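Local coordinates for protein phenylalanine ammonia-lyase (Rhodosporidium toruloides, PDB 1Y2M) that catalyses the non-oxidative deamination of L-phenylalanine and L-tyrosine to trans-cinnamic and p-coumaric acid, working as a homotetramer built as a dimer of dimers, at residues 656-659 with 660-664; 297-300 with 301-304; 129-132 with 133-136; 264-267 with 268-272. All coordinates share one frame; numbering follows the deposited sequence.

In the fold
The four contacts form two touching pairs at opposite sides of the chain's centre. Contact 2, fully buried in the last turns of helix 273-303, meets contact 1, the partly buried entry to helix 662-672, through Glu-302, whose carboxylate takes Ser-659 N and Thr-662 OG1. Contacts 3 and 4 pair helix 125-138 with helix 264-269 by leucine and valine packing and by Gln-131 OE1 on Gly-265 N. Contact 4 is buried and ends at Asn-270, a probable cinnamate-binding residue, whereas contact 3 also faces a second subunit. Centres of contacts 2 and 4 lie about 51 Å apart, although helices 264-269 and 273-303 are consecutive.

Contact 1 of 4, residues 656-659 with 660-664; sequences SYLS and PRTQI
Leu-658 and Ser-659 lead into a helical turn at the start of helix 662-672, where they meet Thr-662 and Gln-663. Leu-658 is the first residue of the segment to touch the turn, its side chain directed at it. Its CD2 sits 3.6 Å from Thr-662 OG1, the two side chains crossing at a slant, while CD1 comes within 4.1 Å of Gln-663 CA. Phe-341 and Glu-302 touch the same leucine from outside the turn. Ser-659 then closes the backbone i to i+4: Gln-663 N donates to Ser-659 O over 3.0 Å, with an angle of 152° at the hydrogen. The serine hydroxyl is engaged outside the turn, since OG is hydrogen-bonded to Leu-335 O and Glu-337 O, two carbonyls that must share its one proton, and this ties the bend to the end of helix 323-336. Glu-302 of helix 273-303 grips the turn at two points, OE2 on Ser-659 N and OE1 on Thr-662 OG1. Thr-662 has OG1 placed between its own backbone N and carbonyl carbon (chi1 57°), which turns the hydroxyl back over Ser-659 and leaves Thr-662 OG1 3.3 Å from Ser-659 CB.

Contact 2 of 4, residues 297-300 with 301-304; sequences TAMT and VEAM
With CG2 anti to the backbone N (OG1 at chi1 -53°), Thr-300 turns its methyl to the side chain of Met-304, a selenomethionine whose own chain bends at chi2 and chi3. The two lie alongside, pointing the same way, with Thr-300 CG2 3.9 Å from Met-304 CG. That same CG passes 3.1 Å from Thr-300 O, the carbonyl that receives Met-304 N at 2.9 Å as the helix ends. The three preceding i to i+4 bonds, from Val-301, Glu-302 and Ala-303, are regular. Val-301 CG2 lies 3.3 Å from Thr-297 O, so a branch of the side chain lies against the preceding turn. Glu-302 runs back along the helix, extended beyond CG, and brings OE1 within 3.9 Å of Met-299 CA. Its buried carboxylate takes Ser-339 OG in addition to its bonds to the turn at 659-662, and these partners would probably stabilise a negative charge there. This is the C-terminal end of helix 273-303, one of the long helices of the PAL/histidase fold. Met-299, Thr-300 and Ala-303 pack on helix 506-560, Thr-297 and Ala-298 on helix 323-336, and Met-304 on helix 416-443.

Contact 3 of 4, residues 129-132 with 133-136; sequences SLQK and ALLE
Leu-134 lies back along the helix over the carbonyls of Leu-130 and Gln-131. The van der Waals contacts are mainly aliphatic carbons against carbonyl oxygens of the preceding turn: Leu-134 CG is 3.3 Å from Leu-130 O, and Leu-134 CB is 3.4 Å from Gln-131 O. Leu-135 does the same one residue on, its CG resting 3.7 Å from Gln-131 O. Glu-136 CB similarly approaches Lys-132 O, at 3.3 Å. Side chain meets side chain between Gln-131 and Leu-134, which point the same way with Gln-131 OE1 3.9 Å from Leu-134 CD1.

The backbone bonds are an unbroken i to i+4 ladder, four in a row, the shortest being Glu-136 N to Lys-132 O at 2.8 Å.

Polar side-chain ends look outside these two segments. Gln-131 is folded at chi2 (-42°), which curls its amide back along the helix; NE2 then donates to Ala-127 O and OE1 accepts from Gly-265 N, so both ends of the amide are used and its rotation is fixed. On the second subunit, Arg-678 forms a salt bridge with Glu-136 OE2, Asp-681 N donates to the same oxygen, and Tyr-465 and Leu-463 pack on Leu-130 and Ala-133.

The whole is a helix sandwiched at a subunit interface, with one side on the second subunit and another on helices 215-225 and 264-269 of its own chain, where the side chain of Leu-134 comes to about 7 Å from that of Asn-270, a probable cinnamate-binding residue.

Contact 4 of 4, residues 264-267 with 268-272; sequences EGLG and LVNGT
Leu-268, Leu-266 and Asn-270 carry the contact in the short helix 264-269, whose last turn brings Asn-270 to the probable cinnamate site of this PAL/histidase enzyme. Leu-268 folds back over the first turn, with both CB and CG 3.4 Å from Glu-264 O. Its N is bonded to that same oxygen at 2.9 Å, bent to 140° at the hydrogen, and shares a weaker bond with Gly-265 O. The leucine side chain goes on to pack against Val-187 and Leu-191 of helix 185-197.

Leu-266 and Asn-270 stand one turn apart and run side by side. With CG anti to the carbonyl carbon (chi1 -84°), the asparagine brings its amide alongside the leucine methyl, OD1 at 3.9 Å and ND2 at 4.0 Å from Leu-266 CD2. In the backbone, Asn-270 N donates to Leu-266 O, the last i to i+4 bond before the chain leaves helical angles. Asn-270 probably binds cinnamate, as inferred from relatives; its ND2 makes a weak hydrogen bond to Asn-397 O, and its side chain touches Ser-212. Cut back to an alanine, this position would probably leave Asn-397 O without its weak donor and Leu-266 CD2 without the amide beside it, and cinnamate binding is likely to suffer.

Gly-271 follows at backbone angles where a side chain would collide with the preceding carbonyl, and it bonds through its backbone to Ser-212 and Asp-214. Val-269 presses onto the carbonyl of Gly-265, and both its methyls approach the oxygen from the same side, CG2 3.2 Å and CG1 3.3 Å from Gly-265 O.

Contact 1 of 4, residues 656-659 with 660-664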
loop_
_atom_site.group_PDB
_atom_site.type_symbol
_atom_site.label_atom_id
_atom_site.label_comp_id
_atom_site.label_asym_id
_atom_site.label_seq_id
_atom_site.Cartn_x
_atom_site.Cartn_y
_atom_site.Cartn_z
ATOM N N SER B 656 -19.850 -42.012 6.641
ATOM C CA SER B 656 -20.136 -42.955 5.526
ATOM C C SER B 656 -19.619 -42.483 4.154
ATOM O O SER B 656 -19.507 -43.296 3.212
ATOM C CB SER B 656 -21.639 -43.198 5.396
ATOM O OG SER B 656 -22.139 -43.897 6.516
ATOM N N TYR B 657 -19.333 -41.190 4.018
ATOM C CA TYR B 657 -19.057 -40.618 2.733
ATOM C C TYR B 657 -17.740 -39.896 2.650
ATOM O O TYR B 657 -17.216 -39.729 1.559
ATOM C CB TYR B 657 -20.173 -39.643 2.364
ATOM C CG TYR B 657 -21.553 -40.261 2.386
ATOM C CD1 TYR B 657 -21.945 -41.185 1.423
ATOM C CD2 TYR B 657 -22.461 -39.919 3.371
ATOM C CE1 TYR B 657 -23.219 -41.756 1.454
ATOM C CE2 TYR B 657 -23.714 -40.504 3.436
ATOM C CZ TYR B 657 -24.088 -41.409 2.482
ATOM O OH TYR B 657 -25.350 -41.960 2.552
ATOM N N LEU B 658 -17.226 -39.414 3.787
ATOM C CA LEU B 658 -15.978 -38.657 3.756
ATOM C C LEU B 658 -14.853 -39.545 3.264
ATOM O O LEU B 658 -14.846 -40.753 3.524
ATOM C CB LEU B 658 -15.606 -38.169 5.147
ATOM C CG LEU B 658 -16.406 -36.979 5.624
ATOM C CD1 LEU B 658 -16.314 -36.872 7.106
ATOM C CD2 LEU B 658 -15.920 -35.770 5.015
ATOM N N SER B 659 -13.861 -38.917 2.631
ATOM C CA SER B 659 -12.560 -39.557 2.413
ATOM C C SER B 659 -12.033 -40.049 3.701
ATOM O O SER B 659 -12.211 -39.373 4.687
ATOM C CB SER B 659 -11.498 -38.564 1.925
ATOM O OG SER B 659 -11.601 -38.513 0.540
ATOM N N PRO B 660 -11.284 -41.168 3.690
ATOM C CA PRO B 660 -10.652 -41.554 4.943
ATOM C C PRO B 660 -9.704 -40.519 5.535
ATOM O O PRO B 660 -9.513 -40.498 6.748
ATOM C CB PRO B 660 -9.880 -42.828 4.578
ATOM C CG PRO B 660 -9.771 -42.829 3.126
ATOM C CD PRO B 660 -11.017 -42.147 2.629
ATOM N N ARG B 661 -9.087 -39.708 4.674
ATOM C CA ARG B 661 -8.115 -38.712 5.108
ATOM C C ARG B 661 -8.819 -37.481 5.602
ATOM O O ARG B 661 -8.361 -36.831 6.535
ATOM C CB ARG B 661 -7.089 -38.385 4.003
ATOM C CG ARG B 661 -6.127 -39.528 3.745
ATOM C CD ARG B 661 -5.140 -39.235 2.653
ATOM N NE ARG B 661 -4.261 -40.381 2.412
ATOM C CZ ARG B 661 -3.126 -40.639 3.068
ATOM N NH1 ARG B 661 -2.660 -39.822 4.005
ATOM N NH2 ARG B 661 -2.421 -41.717 2.751
ATOM N N THR B 662 -9.917 -37.094 4.972
ATOM C CA THR B 662 -10.593 -35.881 5.464
ATOM C C THR B 662 -11.407 -36.189 6.729
ATOM O O THR B 662 -11.667 -35.293 7.534
ATOM C CB THR B 662 -11.497 -35.196 4.434
ATOM O OG1 THR B 662 -12.479 -36.097 3.952
ATOM C CG2 THR B 662 -10.702 -34.653 3.232
ATOM N N GLN B 663 -11.784 -37.467 6.912
ATOM C CA GLN B 663 -12.449 -37.882 8.140
ATOM C C GLN B 663 -11.559 -37.591 9.388
ATOM O O GLN B 663 -12.066 -37.351 10.501
ATOM C CB GLN B 663 -12.812 -39.363 8.046
ATOM C CG GLN B 663 -13.679 -39.897 9.203
ATOM C CD GLN B 663 -13.973 -41.395 9.018
ATOM O OE1 GLN B 663 -14.308 -41.819 7.915
ATOM N NE2 GLN B 663 -13.783 -42.184 10.076
ATOM N N ILE B 664 -10.238 -37.627 9.215
ATOM C CA ILE B 664 -9.306 -37.345 10.311
ATOM C C ILE B 664 -9.563 -35.985 10.916
ATOM O O ILE B 664 -9.615 -35.818 12.172
ATOM C CB ILE B 664 -7.845 -37.511 9.848
ATOM C CG1 ILE B 664 -7.612 -38.966 9.485
ATOM C CG2 ILE B 664 -6.875 -37.094 10.964
ATOM C CD1 ILE B 664 -6.263 -39.257 8.717
#

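Contact 2 of 4, residues 297-300 with 301-304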
loop_
_atom_site.group_PDB
_atom_site.type_symbol
_atom_site.label_atom_id
_atom_site.label_comp_id
_atom_site.label_asym_id
_atom_site.label_seq_id
_atom_site.Cartn_x
_atom_site.Cartn_y
_atom_site.Cartn_z
ATOM N N THR B 297 -9.675 -26.845 1.128
ATOM C CA THR B 297 -10.008 -26.980 -0.281
ATOM C C THR B 297 -10.656 -28.356 -0.569
ATOM O O THR B 297 -11.723 -28.439 -1.185
ATOM C CB THR B 297 -8.769 -26.749 -1.196
ATOM O OG1 THR B 297 -8.291 -25.415 -1.030
ATOM C CG2 THR B 297 -9.170 -26.928 -2.656
ATOM N N ALA B 298 -9.999 -29.409 -0.100
ATOM C CA ALA B 298 -10.483 -30.790 -0.301
ATOM C C ALA B 298 -11.877 -30.927 0.354
ATOM O O ALA B 298 -12.852 -31.421 -0.275
ATOM C CB ALA B 298 -9.523 -31.784 0.272
HETATM N N MSE B 299 -12.014 -30.471 1.593
HETATM C CA MSE B 299 -13.304 -30.663 2.302
HETATM C C MSE B 299 -14.430 -29.873 1.679
HETATM O O MSE B 299 -15.609 -30.252 1.698
HETATM C CB MSE B 299 -13.117 -30.380 3.776
HETATM C CG MSE B 299 -12.180 -31.342 4.340
HETATM SE SE MSE B 299 -11.980 -31.143 6.286
HETATM C CE MSE B 299 -13.426 -32.228 6.801
ATOM N N THR B 300 -14.067 -28.720 1.138
ATOM C CA THR B 300 -15.046 -27.921 0.371
ATOM C C THR B 300 -15.473 -28.612 -0.921
ATOM O O THR B 300 -16.642 -28.544 -1.319
ATOM C CB THR B 300 -14.542 -26.489 0.135
ATOM O OG1 THR B 300 -14.165 -25.869 1.390
ATOM C CG2 THR B 300 -15.611 -25.626 -0.531
ATOM N N VAL B 301 -14.539 -29.240 -1.637
ATOM C CA VAL B 301 -14.930 -29.977 -2.839
ATOM C C VAL B 301 -15.954 -31.034 -2.398
ATOM O O VAL B 301 -16.975 -31.244 -3.066
ATOM C CB VAL B 301 -13.709 -30.638 -3.539
ATOM C CG1 VAL B 301 -14.149 -31.586 -4.641
ATOM C CG2 VAL B 301 -12.724 -29.581 -4.108
ATOM N N GLU B 302 -15.699 -31.683 -1.261
ATOM C CA GLU B 302 -16.639 -32.703 -0.770
ATOM C C GLU B 302 -18.016 -32.100 -0.425
ATOM O O GLU B 302 -19.043 -32.551 -0.900
ATOM C CB GLU B 302 -16.045 -33.444 0.434
ATOM C CG GLU B 302 -14.841 -34.281 0.070
ATOM C CD GLU B 302 -14.407 -35.155 1.252
ATOM O OE1 GLU B 302 -13.858 -34.566 2.197
ATOM O OE2 GLU B 302 -14.642 -36.407 1.267
ATOM N N ALA B 303 -18.040 -31.008 0.341
ATOM C CA ALA B 303 -19.307 -30.385 0.724
ATOM C C ALA B 303 -20.077 -29.893 -0.510
ATOM O O ALA B 303 -21.277 -29.913 -0.526
ATOM C CB ALA B 303 -19.078 -29.223 1.645
HETATM N N MSE B 304 -19.354 -29.476 -1.549
HETATM C CA MSE B 304 -19.971 -28.926 -2.774
HETATM C C MSE B 304 -20.283 -30.004 -3.795
HETATM O O MSE B 304 -20.741 -29.698 -4.865
HETATM C CB MSE B 304 -19.030 -27.907 -3.388
HETATM C CG MSE B 304 -18.805 -26.683 -2.530
HETATM SE SE MSE B 304 -20.379 -25.474 -2.790
HETATM C CE MSE B 304 -20.049 -24.817 -4.652
#

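Contact 3 of 4, residues 129-132 with 133-136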
loop_
_atom_site.group_PDB
_atom_site.type_symbol
_atom_site.label_atom_id
_atom_site.label_comp_id
_atom_site.label_asym_id
_atom_site.label_seq_id
_atom_site.Cartn_x
_atom_site.Cartn_y
_atom_site.Cartn_z
ATOM N N SER B 129 33.883 0.175 30.370
ATOM C CA SER B 129 33.077 1.406 30.163
ATOM C C SER B 129 32.470 1.543 28.756
ATOM O O SER B 129 31.329 2.013 28.593
ATOM C CB SER B 129 33.905 2.665 30.477
ATOM O OG SER B 129 34.152 2.783 31.866
ATOM N N LEU B 130 33.226 1.148 27.732
ATOM C CA LEU B 130 32.741 1.226 26.351
ATOM C C LEU B 130 31.550 0.322 26.181
ATOM O O LEU B 130 30.583 0.682 25.497
ATOM C CB LEU B 130 33.843 0.807 25.360
ATOM C CG LEU B 130 33.451 0.798 23.876
ATOM C CD1 LEU B 130 32.877 2.136 23.432
ATOM C CD2 LEU B 130 34.669 0.408 23.017
ATOM N N GLN B 131 31.587 -0.877 26.757
ATOM C CA GLN B 131 30.453 -1.774 26.565
ATOM C C GLN B 131 29.233 -1.130 27.230
ATOM O O GLN B 131 28.112 -1.221 26.734
ATOM C CB GLN B 131 30.684 -3.186 27.143
ATOM C CG GLN B 131 32.031 -3.872 26.838
ATOM C CD GLN B 131 32.453 -3.673 25.404
ATOM O OE1 GLN B 131 31.721 -4.045 24.471
ATOM N NE2 GLN B 131 33.623 -3.081 25.209
ATOM N N LYS B 132 29.458 -0.513 28.387
ATOM C CA LYS B 132 28.380 0.175 29.126
ATOM C C LYS B 132 27.792 1.348 28.316
ATOM O O LYS B 132 26.562 1.541 28.296
ATOM C CB LYS B 132 28.874 0.642 30.496
ATOM C CG LYS B 132 29.028 -0.573 31.488
ATOM C CD LYS B 132 29.594 -0.184 32.833
ATOM C CE LYS B 132 29.757 -1.382 33.758
ATOM N NZ LYS B 132 30.372 -0.967 35.071
ATOM N N ALA B 133 28.635 2.098 27.639
ATOM C CA ALA B 133 28.104 3.178 26.744
ATOM C C ALA B 133 27.313 2.608 25.583
ATOM O O ALA B 133 26.360 3.225 25.125
ATOM C CB ALA B 133 29.210 4.066 26.203
ATOM N N LEU B 134 27.733 1.449 25.067
ATOM C CA LEU B 134 26.965 0.816 24.007
ATOM C C LEU B 134 25.558 0.447 24.462
ATOM O O LEU B 134 24.547 0.773 23.775
ATOM C CB LEU B 134 27.694 -0.421 23.481
ATOM C CG LEU B 134 28.994 -0.112 22.758
ATOM C CD1 LEU B 134 29.705 -1.446 22.359
ATOM C CD2 LEU B 134 28.793 0.795 21.508
ATOM N N LEU B 135 25.464 -0.176 25.642
ATOM C CA LEU B 135 24.140 -0.601 26.152
ATOM C C LEU B 135 23.342 0.620 26.526
ATOM O O LEU B 135 22.150 0.675 26.313
ATOM C CB LEU B 135 24.245 -1.506 27.403
ATOM C CG LEU B 135 24.869 -2.886 27.225
ATOM C CD1 LEU B 135 24.636 -3.735 28.460
ATOM C CD2 LEU B 135 24.374 -3.564 25.989
ATOM N N GLU B 136 23.990 1.584 27.172
ATOM C CA GLU B 136 23.281 2.756 27.675
ATOM C C GLU B 136 22.333 3.333 26.607
ATOM O O GLU B 136 21.132 3.523 26.844
ATOM C CB GLU B 136 24.242 3.851 28.119
ATOM C CG GLU B 136 23.565 5.198 28.537
ATOM C CD GLU B 136 24.562 6.309 28.837
ATOM O OE1 GLU B 136 25.678 6.249 28.356
ATOM O OE2 GLU B 136 24.242 7.269 29.571
#

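Contact 4 of 4, residues 264-267 with 268-272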
loop_
_atom_site.group_PDB
_atom_site.type_symbol
_atom_site.label_atom_id
_atom_site.label_comp_id
_atom_site.label_asym_id
_atom_site.label_seq_id
_atom_site.Cartn_x
_atom_site.Cartn_y
_atom_site.Cartn_z
ATOM N N GLU B 264 32.554 -7.663 23.345
ATOM C CA GLU B 264 31.338 -8.390 23.741
ATOM C C GLU B 264 30.020 -7.610 23.669
ATOM O O GLU B 264 28.966 -8.179 23.350
ATOM C CB GLU B 264 31.523 -9.047 25.101
ATOM C CG GLU B 264 32.670 -9.989 25.107
ATOM C CD GLU B 264 32.782 -10.822 26.385
ATOM O OE1 GLU B 264 32.454 -10.316 27.488
ATOM O OE2 GLU B 264 33.226 -11.975 26.291
ATOM N N GLY B 265 30.076 -6.295 23.851
ATOM C CA GLY B 265 28.945 -5.457 23.573
ATOM C C GLY B 265 28.474 -5.590 22.132
ATOM O O GLY B 265 27.331 -5.938 21.886
ATOM N N LEU B 266 29.367 -5.340 21.177
ATOM C CA LEU B 266 28.979 -5.446 19.760
ATOM C C LEU B 266 28.656 -6.875 19.399
ATOM O O LEU B 266 27.735 -7.144 18.598
ATOM C CB LEU B 266 30.066 -4.946 18.811
ATOM C CG LEU B 266 30.327 -3.452 18.834
ATOM C CD1 LEU B 266 31.426 -3.139 17.853
ATOM C CD2 LEU B 266 29.047 -2.694 18.555
ATOM N N GLY B 267 29.393 -7.810 19.981
ATOM C CA GLY B 267 29.156 -9.255 19.752
ATOM C C GLY B 267 27.752 -9.700 20.131
ATOM O O GLY B 267 27.143 -10.543 19.461
ATOM N N LEU B 268 27.199 -9.102 21.184
ATOM C CA LEU B 268 25.872 -9.445 21.630
ATOM C C LEU B 268 24.808 -8.624 20.970
ATOM O O LEU B 268 23.734 -9.144 20.723
ATOM C CB LEU B 268 25.759 -9.239 23.115
ATOM C CG LEU B 268 26.450 -10.321 23.930
ATOM C CD1 LEU B 268 26.558 -9.844 25.382
ATOM C CD2 LEU B 268 25.700 -11.661 23.881
ATOM N N VAL B 269 25.072 -7.334 20.721
ATOM C CA VAL B 269 24.012 -6.439 20.238
ATOM C C VAL B 269 23.849 -6.269 18.733
ATOM O O VAL B 269 22.754 -5.922 18.276
ATOM C CB VAL B 269 24.047 -5.038 20.946
ATOM C CG1 VAL B 269 24.168 -5.259 22.464
ATOM C CG2 VAL B 269 25.110 -4.182 20.393
ATOM N N ASN B 270 24.924 -6.491 17.982
ATOM C CA ASN B 270 24.906 -6.446 16.503
ATOM C C ASN B 270 24.434 -7.784 16.022
ATOM O O ASN B 270 25.003 -8.818 16.397
ATOM C CB ASN B 270 26.326 -6.269 15.880
ATOM C CG ASN B 270 26.785 -4.850 15.811
ATOM O OD1 ASN B 270 26.125 -3.938 16.283
ATOM N ND2 ASN B 270 27.943 -4.648 15.198
ATOM N N GLY B 271 23.452 -7.796 15.131
ATOM C CA GLY B 271 22.986 -9.060 14.585
ATOM C C GLY B 271 21.514 -9.111 14.355
ATOM O O GLY B 271 20.773 -8.159 14.591
ATOM N N THR B 272 21.067 -10.255 13.865
ATOM C CA THR B 272 19.745 -10.379 13.309
ATOM C C THR B 272 18.883 -11.380 14.109
ATOM O O THR B 272 17.811 -11.776 13.668
ATOM C CB THR B 272 19.786 -10.819 11.839
ATOM O OG1 THR B 272 20.193 -12.198 11.760
ATOM C CG2 THR B 272 20.713 -9.956 11.035
#